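Side-chain contacts in deoxyribodipyrimidine photo-lyase (Oryza sativa Japonica Group, PDB 3UMV), which repairs ultraviolet-damaged DNA, using light and a bound FAD to split cyclobutane pyrimidine dimers back into single pyrimidines: residues G283-L288 with E425-D430; M385-K390 with R481-S486. One frame throughout, in Å; residues are numbered along the deposited sequence. Where two conformers were deposited one is given.

Contact 1 of 2, residues G283-L288 with E425-D430. With FAD (flavin-adenine dinucleotide), chain I.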
loop_
_atom_site.group_PDB
_atom_site.type_symbol
_atom_site.label_atom_id
_atom_site.label_comp_id
_atom_site.label_asym_id
_atom_site.label_seq_id
_atom_site.Cartn_x
_atom_site.Cartn_y
_atom_site.Cartn_z
ATOM N N GLY A 283 -2.000 -0.575 13.392
ATOM C CA GLY A 283 -0.588 -0.621 13.049
ATOM C C GLY A 283 -0.317 -1.575 11.889
ATOM O O GLY A 283 0.801 -2.069 11.710
ATOM N N LEU A 284 -1.352 -1.826 11.092
ATOM C CA LEU A 284 -1.274 -2.808 10.009
ATOM C C LEU A 284 -0.771 -2.256 8.686
ATOM O O LEU A 284 -0.276 -3.017 7.856
ATOM C CB LEU A 284 -2.631 -3.480 9.781
ATOM C CG LEU A 284 -3.068 -4.469 10.856
ATOM C CD1 LEU A 284 -4.501 -4.890 10.580
ATOM C CD2 LEU A 284 -2.132 -5.679 10.860
ATOM N N SER A 285 -0.903 -0.948 8.482
ATOM C CA SER A 285 -0.596 -0.377 7.161
ATOM C C SER A 285 0.821 -0.663 6.641
ATOM O O SER A 285 1.015 -0.840 5.444
ATOM C CB SER A 285 -0.896 1.121 7.127
ATOM O OG SER A 285 -0.039 1.845 7.989
ATOM N N PRO A 286 1.823 -0.715 7.522
ATOM C CA PRO A 286 3.143 -1.026 6.951
ATOM C C PRO A 286 3.134 -2.398 6.274
ATOM O O PRO A 286 3.554 -2.569 5.130
ATOM C CB PRO A 286 4.065 -1.035 8.171
ATOM C CG PRO A 286 3.348 -0.209 9.205
ATOM C CD PRO A 286 1.884 -0.416 8.969
ATOM N N TYR A 287 2.600 -3.379 6.994
ATOM C CA TYR A 287 2.478 -4.739 6.494
ATOM C C TYR A 287 1.564 -4.870 5.269
ATOM O O TYR A 287 1.887 -5.576 4.322
ATOM C CB TYR A 287 1.990 -5.631 7.630
ATOM C CG TYR A 287 2.915 -5.596 8.828
ATOM C CD1 TYR A 287 2.493 -5.081 10.058
ATOM C CD2 TYR A 287 4.197 -6.117 8.747
ATOM C CE1 TYR A 287 3.353 -5.055 11.159
ATOM C CE2 TYR A 287 5.050 -6.096 9.837
ATOM C CZ TYR A 287 4.624 -5.584 11.039
ATOM O OH TYR A 287 5.488 -5.585 12.111
ATOM N N LEU A 288 0.438 -4.171 5.280
ATOM C CA LEU A 288 -0.503 -4.229 4.171
ATOM C C LEU A 288 0.106 -3.581 2.937
ATOM O O LEU A 288 -0.058 -4.083 1.819
ATOM C CB LEU A 288 -1.813 -3.519 4.552
ATOM C CG LEU A 288 -2.671 -4.257 5.588
ATOM C CD1 LEU A 288 -3.861 -3.398 5.979
ATOM C CD2 LEU A 288 -3.134 -5.602 5.081
ATOM N N GLU A 425 6.595 8.313 5.084
ATOM C CA GLU A 425 5.702 7.272 5.588
ATOM C C GLU A 425 6.184 5.869 5.211
ATOM O O GLU A 425 6.598 5.608 4.083
ATOM C CB GLU A 425 4.260 7.479 5.105
ATOM C CG GLU A 425 3.626 8.783 5.492
ATOM C CD GLU A 425 3.069 8.807 6.914
ATOM O OE1 GLU A 425 2.261 9.704 7.211
ATOM O OE2 GLU A 425 3.421 7.929 7.725
ATOM N N ILE A 426 6.120 4.958 6.171
ATOM C CA ILE A 426 6.465 3.572 5.907
ATOM C C ILE A 426 5.420 2.911 5.009
ATOM O O ILE A 426 5.724 1.966 4.293
ATOM C CB ILE A 426 6.660 2.789 7.224
ATOM C CG1 ILE A 426 7.257 1.408 6.932
ATOM C CG2 ILE A 426 5.356 2.719 8.029
ATOM C CD1 ILE A 426 8.546 1.478 6.174
ATOM N N ASP A 427 4.208 3.458 5.013
ATOM C CA ASP A 427 3.089 2.922 4.244
ATOM C C ASP A 427 2.789 3.735 2.971
ATOM O O ASP A 427 1.760 3.538 2.312
ATOM C CB ASP A 427 1.839 2.771 5.153
ATOM C CG ASP A 427 1.391 4.094 5.787
ATOM O OD1 ASP A 427 1.749 5.175 5.281
ATOM O OD2 ASP A 427 0.664 4.052 6.803
ATOM N N GLY A 428 3.722 4.621 2.617
ATOM C CA GLY A 428 3.541 5.562 1.524
ATOM C C GLY A 428 3.842 4.971 0.160
ATOM O O GLY A 428 4.105 3.774 0.049
ATOM N N ARG A 429 3.801 5.807 -0.877
ATOM C CA ARG A 429 3.951 5.337 -2.259
ATOM C C ARG A 429 2.913 4.240 -2.505
ATOM O O ARG A 429 3.236 3.124 -2.917
ATOM C CB ARG A 429 5.389 4.839 -2.522
ATOM C CG ARG A 429 6.481 5.920 -2.388
ATOM C CD ARG A 429 7.882 5.298 -2.202
ATOM N NE ARG A 429 7.839 4.213 -1.225
ATOM C CZ ARG A 429 8.060 2.929 -1.513
ATOM N NH1 ARG A 429 8.401 2.555 -2.751
ATOM N NH2 ARG A 429 7.955 2.014 -0.555
ATOM N N ASP A 430 1.653 4.602 -2.260
ATOM C CA ASP A 430 0.553 3.660 -2.143
ATOM C C ASP A 430 -0.697 4.333 -2.686
ATOM O O ASP A 430 -0.900 5.514 -2.466
ATOM C CB ASP A 430 0.325 3.349 -0.649
ATOM C CG ASP A 430 -0.606 2.157 -0.427
ATOM O OD1 ASP A 430 -1.844 2.338 -0.439
ATOM O OD2 ASP A 430 -0.091 1.033 -0.246
HETATM P PA FAD I . -6.252 1.640 11.012
HETATM O O1A FAD I . -7.186 2.699 11.513
HETATM O O2A FAD I . -5.985 0.529 11.989
HETATM O O5B FAD I . -6.836 1.073 9.635
HETATM C C5B FAD I . -6.652 -0.270 9.240
HETATM C C4B FAD I . -6.439 -0.341 7.724
HETATM O O4B FAD I . -7.530 0.217 7.007
HETATM C C3B FAD I . -5.237 0.471 7.283
HETATM O O3B FAD I . -4.039 -0.251 7.439
HETATM C C2B FAD I . -5.557 0.702 5.836
HETATM O O2B FAD I . -5.314 -0.484 5.102
HETATM C C1B FAD I . -7.049 0.906 5.873
HETATM N N9A FAD I . -7.384 2.337 5.959
HETATM C C8A FAD I . -7.623 3.077 7.087
HETATM N N7A FAD I . -7.902 4.343 6.696
HETATM C C5A FAD I . -7.828 4.417 5.337
HETATM C C6A FAD I . -8.015 5.439 4.399
HETATM N N6A FAD I . -8.438 6.653 4.751
HETATM N N1A FAD I . -7.867 5.172 3.056
HETATM C C2A FAD I . -7.546 3.901 2.639
HETATM N N3A FAD I . -7.358 2.897 3.563
HETATM C C4A FAD I . -7.510 3.153 4.881
HETATM N N1 FAD I . -2.689 5.048 3.951
HETATM C C2 FAD I . -1.676 4.246 3.513
HETATM O O2 FAD I . -1.827 3.028 3.615
HETATM N N3 FAD I . -0.536 4.796 2.951
HETATM C C4 FAD I . -0.398 6.168 2.842
HETATM O O4 FAD I . 0.623 6.655 2.346
HETATM C C4X FAD I . -1.440 6.975 3.281
HETATM N N5 FAD I . -1.359 8.346 3.213
HETATM C C5X FAD I . -2.414 9.132 3.636
HETATM C C6 FAD I . -2.334 10.527 3.532
HETATM C C7 FAD I . -3.398 11.325 3.964
HETATM C C7M FAD I . -3.293 12.822 3.828
HETATM C C8 FAD I . -4.533 10.717 4.508
HETATM C C8M FAD I . -5.703 11.520 4.993
HETATM C C9 FAD I . -4.593 9.338 4.617
HETATM C C9A FAD I . -3.544 8.550 4.182
HETATM N N10 FAD I . -3.613 7.177 4.298
HETATM C C10 FAD I . -2.569 6.411 3.839
HETATM C "C1'" FAD I . -4.828 6.479 4.894
HETATM C "C2'" FAD I . -4.739 6.246 6.435
HETATM O "O2'" FAD I . -4.347 7.402 7.185
HETATM C "C3'" FAD I . -3.807 5.089 6.840
HETATM O "O3'" FAD I . -4.133 3.950 6.089
HETATM C "C4'" FAD I . -3.897 4.729 8.325
HETATM O "O4'" FAD I . -3.568 5.858 9.111
HETATM C "C5'" FAD I . -2.945 3.564 8.590
HETATM O "O5'" FAD I . -2.717 3.284 9.950
HETATM P P FAD I . -3.322 1.939 10.585
HETATM O O1P FAD I . -2.959 0.734 9.740
HETATM O O2P FAD I . -2.858 1.812 12.012
HETATM O O3P FAD I . -4.878 2.360 10.515
#

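Contact 2 of 2, residues M385-K390 with R481-S486. With URE (urea), chain J; FAD (flavin-adenine dinucleotide), chain I; EDO (1,2-ethanediol), chain C.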
loop_
_atom_site.group_PDB
_atom_site.type_symbol
_atom_site.label_atom_id
_atom_site.label_comp_id
_atom_site.label_asym_id
_atom_site.label_seq_id
_atom_site.Cartn_x
_atom_site.Cartn_y
_atom_site.Cartn_z
ATOM N N MET A 385 5.469 11.966 11.526
ATOM C CA MET A 385 5.791 11.316 10.259
ATOM C C MET A 385 7.312 11.217 10.038
ATOM O O MET A 385 7.839 10.157 9.699
ATOM C CB MET A 385 5.113 12.056 9.102
ATOM C CG MET A 385 5.331 11.405 7.754
ATOM S SD MET A 385 4.541 12.296 6.394
ATOM C CE MET A 385 5.234 13.937 6.618
ATOM N N VAL A 386 8.025 12.320 10.249
ATOM C CA VAL A 386 9.460 12.344 10.003
ATOM C C VAL A 386 10.216 11.346 10.876
ATOM O O VAL A 386 11.028 10.590 10.375
ATOM C CB VAL A 386 10.061 13.760 10.206
ATOM C CG1 VAL A 386 11.589 13.710 10.207
ATOM C CG2 VAL A 386 9.551 14.726 9.133
ATOM N N HIS A 387 9.948 11.342 12.179
ATOM C CA HIS A 387 10.759 10.539 13.104
ATOM C C HIS A 387 10.200 9.151 13.425
ATOM O O HIS A 387 10.960 8.211 13.662
ATOM C CB HIS A 387 11.030 11.320 14.385
ATOM C CG HIS A 387 11.808 12.572 14.156
ATOM N ND1 HIS A 387 13.165 12.567 13.915
ATOM C CD2 HIS A 387 11.420 13.866 14.094
ATOM C CE1 HIS A 387 13.581 13.808 13.731
ATOM N NE2 HIS A 387 12.543 14.616 13.841
ATOM N N HIS A 388 8.882 9.025 13.435
ATOM C CA HIS A 388 8.240 7.746 13.718
ATOM C C HIS A 388 7.942 6.965 12.427
ATOM O O HIS A 388 7.952 5.743 12.434
ATOM C CB HIS A 388 6.958 7.978 14.531
ATOM C CG HIS A 388 6.288 6.729 15.015
ATOM N ND1 HIS A 388 5.016 6.372 14.621
ATOM C CD2 HIS A 388 6.691 5.777 15.890
ATOM C CE1 HIS A 388 4.674 5.243 15.216
ATOM N NE2 HIS A 388 5.672 4.864 15.992
ATOM N N GLY A 389 7.670 7.668 11.329
ATOM C CA GLY A 389 7.371 7.005 10.067
ATOM C C GLY A 389 5.919 6.594 9.859
ATOM O O GLY A 389 5.577 5.918 8.884
ATOM N N LYS A 390 5.038 7.004 10.758
ATOM C CA LYS A 390 3.624 6.698 10.595
ATOM C C LYS A 390 2.833 7.753 11.353
ATOM O O LYS A 390 2.740 7.711 12.578
ATOM C CB LYS A 390 3.311 5.282 11.104
ATOM C CG LYS A 390 1.873 4.817 10.867
ATOM C CD LYS A 390 1.656 3.367 11.331
ATOM C CE LYS A 390 0.200 2.925 11.208
ATOM N NZ LYS A 390 -0.715 3.616 12.200
ATOM N N ARG A 481 8.639 14.142 22.622
ATOM C CA ARG A 481 9.423 13.062 23.213
ATOM C C ARG A 481 9.921 12.065 22.166
ATOM O O ARG A 481 11.047 11.577 22.255
ATOM C CB ARG A 481 8.626 12.350 24.307
ATOM C CG ARG A 481 8.206 13.268 25.439
ATOM C CD ARG A 481 7.747 12.487 26.652
ATOM N NE ARG A 481 6.597 11.639 26.363
ATOM C CZ ARG A 481 5.334 12.046 26.434
ATOM N NH1 ARG A 481 4.349 11.202 26.158
ATOM N NH2 ARG A 481 5.057 13.295 26.781
ATOM N N LEU A 482 9.084 11.769 21.176
ATOM C CA LEU A 482 9.474 10.874 20.085
ATOM C C LEU A 482 10.616 11.467 19.261
ATOM O O LEU A 482 11.619 10.799 18.997
ATOM C CB LEU A 482 8.284 10.581 19.167
ATOM C CG LEU A 482 7.564 9.249 19.383
ATOM C CD1 LEU A 482 6.443 9.072 18.372
ATOM C CD2 LEU A 482 8.548 8.087 19.299
ATOM N N ALA A 483 10.455 12.721 18.850
ATOM C CA ALA A 483 11.480 13.408 18.070
ATOM C C ALA A 483 12.805 13.448 18.831
ATOM O O ALA A 483 13.866 13.175 18.270
ATOM C CB ALA A 483 11.022 14.815 17.711
ATOM N N GLY A 484 12.740 13.780 20.116
ATOM C CA GLY A 484 13.935 13.836 20.935
ATOM C C GLY A 484 14.715 12.536 20.884
ATOM O O GLY A 484 15.910 12.528 20.591
ATOM N N GLN A 485 14.031 11.432 21.163
ATOM C CA GLN A 485 14.665 10.121 21.131
ATOM C C GLN A 485 15.220 9.818 19.743
ATOM O O GLN A 485 16.315 9.270 19.606
ATOM C CB GLN A 485 13.672 9.037 21.543
ATOM C CG GLN A 485 13.161 9.182 22.963
ATOM C CD GLN A 485 12.096 8.160 23.299
ATOM O OE1 GLN A 485 11.634 8.078 24.438
ATOM N NE2 GLN A 485 11.698 7.373 22.304
ATOM N N SER A 486 14.461 10.184 18.715
ATOM C CA SER A 486 14.869 9.912 17.344
ATOM C C SER A 486 16.113 10.703 16.940
ATOM O O SER A 486 17.011 10.170 16.288
ATOM C CB SER A 486 13.723 10.199 16.378
ATOM O OG SER A 486 14.117 9.928 15.049
HETATM C C URE J . 0.319 6.190 15.062
HETATM O O URE J . 0.894 7.197 14.651
HETATM N N1 URE J . -0.337 6.211 16.202
HETATM N N2 URE J . 0.496 5.048 14.446
HETATM P PA FAD I . -6.252 1.640 11.012
HETATM O O1A FAD I . -7.186 2.699 11.513
HETATM O O2A FAD I . -5.985 0.529 11.989
HETATM O O5B FAD I . -6.836 1.073 9.635
HETATM C C5B FAD I . -6.652 -0.270 9.240
HETATM C C4B FAD I . -6.439 -0.341 7.724
HETATM O O4B FAD I . -7.530 0.217 7.007
HETATM C C3B FAD I . -5.237 0.471 7.283
HETATM O O3B FAD I . -4.039 -0.251 7.439
HETATM C C2B FAD I . -5.557 0.702 5.836
HETATM O O2B FAD I . -5.314 -0.484 5.102
HETATM C C1B FAD I . -7.049 0.906 5.873
HETATM N N9A FAD I . -7.384 2.337 5.959
HETATM C C8A FAD I . -7.623 3.077 7.087
HETATM N N7A FAD I . -7.902 4.343 6.696
HETATM C C5A FAD I . -7.828 4.417 5.337
HETATM C C6A FAD I . -8.015 5.439 4.399
HETATM N N6A FAD I . -8.438 6.653 4.751
HETATM N N1A FAD I . -7.867 5.172 3.056
HETATM C C2A FAD I . -7.546 3.901 2.639
HETATM N N3A FAD I . -7.358 2.897 3.563
HETATM C C4A FAD I . -7.510 3.153 4.881
HETATM N N1 FAD I . -2.689 5.048 3.951
HETATM C C2 FAD I . -1.676 4.246 3.513
HETATM O O2 FAD I . -1.827 3.028 3.615
HETATM N N3 FAD I . -0.536 4.796 2.951
HETATM C C4 FAD I . -0.398 6.168 2.842
HETATM O O4 FAD I . 0.623 6.655 2.346
HETATM C C4X FAD I . -1.440 6.975 3.281
HETATM N N5 FAD I . -1.359 8.346 3.213
HETATM C C5X FAD I . -2.414 9.132 3.636
HETATM C C6 FAD I . -2.334 10.527 3.532
HETATM C C7 FAD I . -3.398 11.325 3.964
HETATM C C7M FAD I . -3.293 12.822 3.828
HETATM C C8 FAD I . -4.533 10.717 4.508
HETATM C C8M FAD I . -5.703 11.520 4.993
HETATM C C9 FAD I . -4.593 9.338 4.617
HETATM C C9A FAD I . -3.544 8.550 4.182
HETATM N N10 FAD I . -3.613 7.177 4.298
HETATM C C10 FAD I . -2.569 6.411 3.839
HETATM C "C1'" FAD I . -4.828 6.479 4.894
HETATM C "C2'" FAD I . -4.739 6.246 6.435
HETATM O "O2'" FAD I . -4.347 7.402 7.185
HETATM C "C3'" FAD I . -3.807 5.089 6.840
HETATM O "O3'" FAD I . -4.133 3.950 6.089
HETATM C "C4'" FAD I . -3.897 4.729 8.325
HETATM O "O4'" FAD I . -3.568 5.858 9.111
HETATM C "C5'" FAD I . -2.945 3.564 8.590
HETATM O "O5'" FAD I . -2.717 3.284 9.950
HETATM P P FAD I . -3.322 1.939 10.585
HETATM O O1P FAD I . -2.959 0.734 9.740
HETATM O O2P FAD I . -2.858 1.812 12.012
HETATM O O3P FAD I . -4.878 2.360 10.515
HETATM C C1 EDO C . 2.548 2.349 15.518
HETATM O O1 EDO C . 2.483 3.658 15.097
HETATM C C2 EDO C . 1.637 1.471 15.004
HETATM O O2 EDO C . 0.427 1.985 14.597
HETATM O O HOH W 1 13.896 8.245 12.977
#

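Contact 1 of 2, residues G283-L288 with E425-D430
Two segments that line the FAD pocket of this photolyase are joined by Ser285 and Asp427. Ser285 donates a hydrogen bond from OG to Asp427 OD2 at 2.6 Å. The carboxylate receives it on its anti lone pair, away from OD1. CG of Asp427 sits between its own backbone N and carbonyl carbon (chi1 59°), which turns the carboxylate toward the serine. OD2 also forms a salt bridge with Arg396, so two partners grip this buried oxygen. Next to this bond, the ring of Pro286 crosses Ile426 at about a right angle, with Pro286 CG 3.7 Å from Ile426 CG2. Both segments also hold FAD through their backbones. Gly283 N donates to FAD O2P at 2.9 Å and Ser285 N to FAD O1P at 2.9 Å. At the flavin, FAD N3 donates to Asp427 O at 2.7 Å, in a nearly straight bond (161°). With an alanine here in place of the aspartate, the Ser285 hydroxyl and the Arg396 charge are both likely to lose their shared carboxylate. The phosphate is thus met by backbone N-H groups and the flavin by a backbone carbonyl, while one side-chain bond ties the two binding segments together.

Contact 2 of 2, residues M385-K390 with R481-S486
The end of helix 376-388, just before the FAD-binding Lys390, packs here against the C-terminal helix 472-489. His387 has the largest share of the contact. Its ND1 lies 3.0 Å from Ser486 OG, in a hydrogen bond that either atom could donate, and the hydroxyl lies at the ring edge, near its plane. CG of His387 is anti to its own carbonyl carbon (chi1 -62°), which places the imidazole against Ala483 and Ser486. Ala483 CA makes a CH-pi contact over one face of the His387 ring, 4.2 Å from the centroid and offset toward the rim. Val386 CG1 covers the opposite face. A water adds a second polar link: it donates to His387 O at 3.0 Å and is hydrogen-bonded to Ser486 OG at 2.7 Å. Beside this, Leu482 CD1 rests against His388 CB at 4.0 Å and approaches its ring obliquely. The His388 ring is stacked with Trp241. Gly389 then leaves the helix with positive phi. Beyond it, the extended Lys390 side chain bends only at its last torsion (chi4 -70°), and NZ hydrogen-bonds FAD O2P at 2.8 Å and FAD O5' at 3.0 Å. The lysine ammonium probably offsets phosphate charge, whereas the helix pair is joined by one direct hydrogen bond, one water bridge and apolar contact.

Overall arrangement
Contact 1 is buried near the middle of the chain, and contact 2 lies at the surface; their centres are about 16 Å apart. Contact 1 joins the region of helix 285-290 to a turn between helices 410-424 and 431-442, while contact 2 joins two helices. The segments alternate along the chain and meet directly: Ile426 N lies 2.9 Å from Gly389 O, probably a hydrogen bond, and Ser285 OG packs on Lys390 CE. Both contacts also touch FAD, contact 1 at the phosphate, the adenosine ribose and the flavin, contact 2 through Lys390 at the phosphate. The chemistry follows the place. A carboxylate is held by protein partners in the interior, whereas nearer the surface a water shares in the bonding.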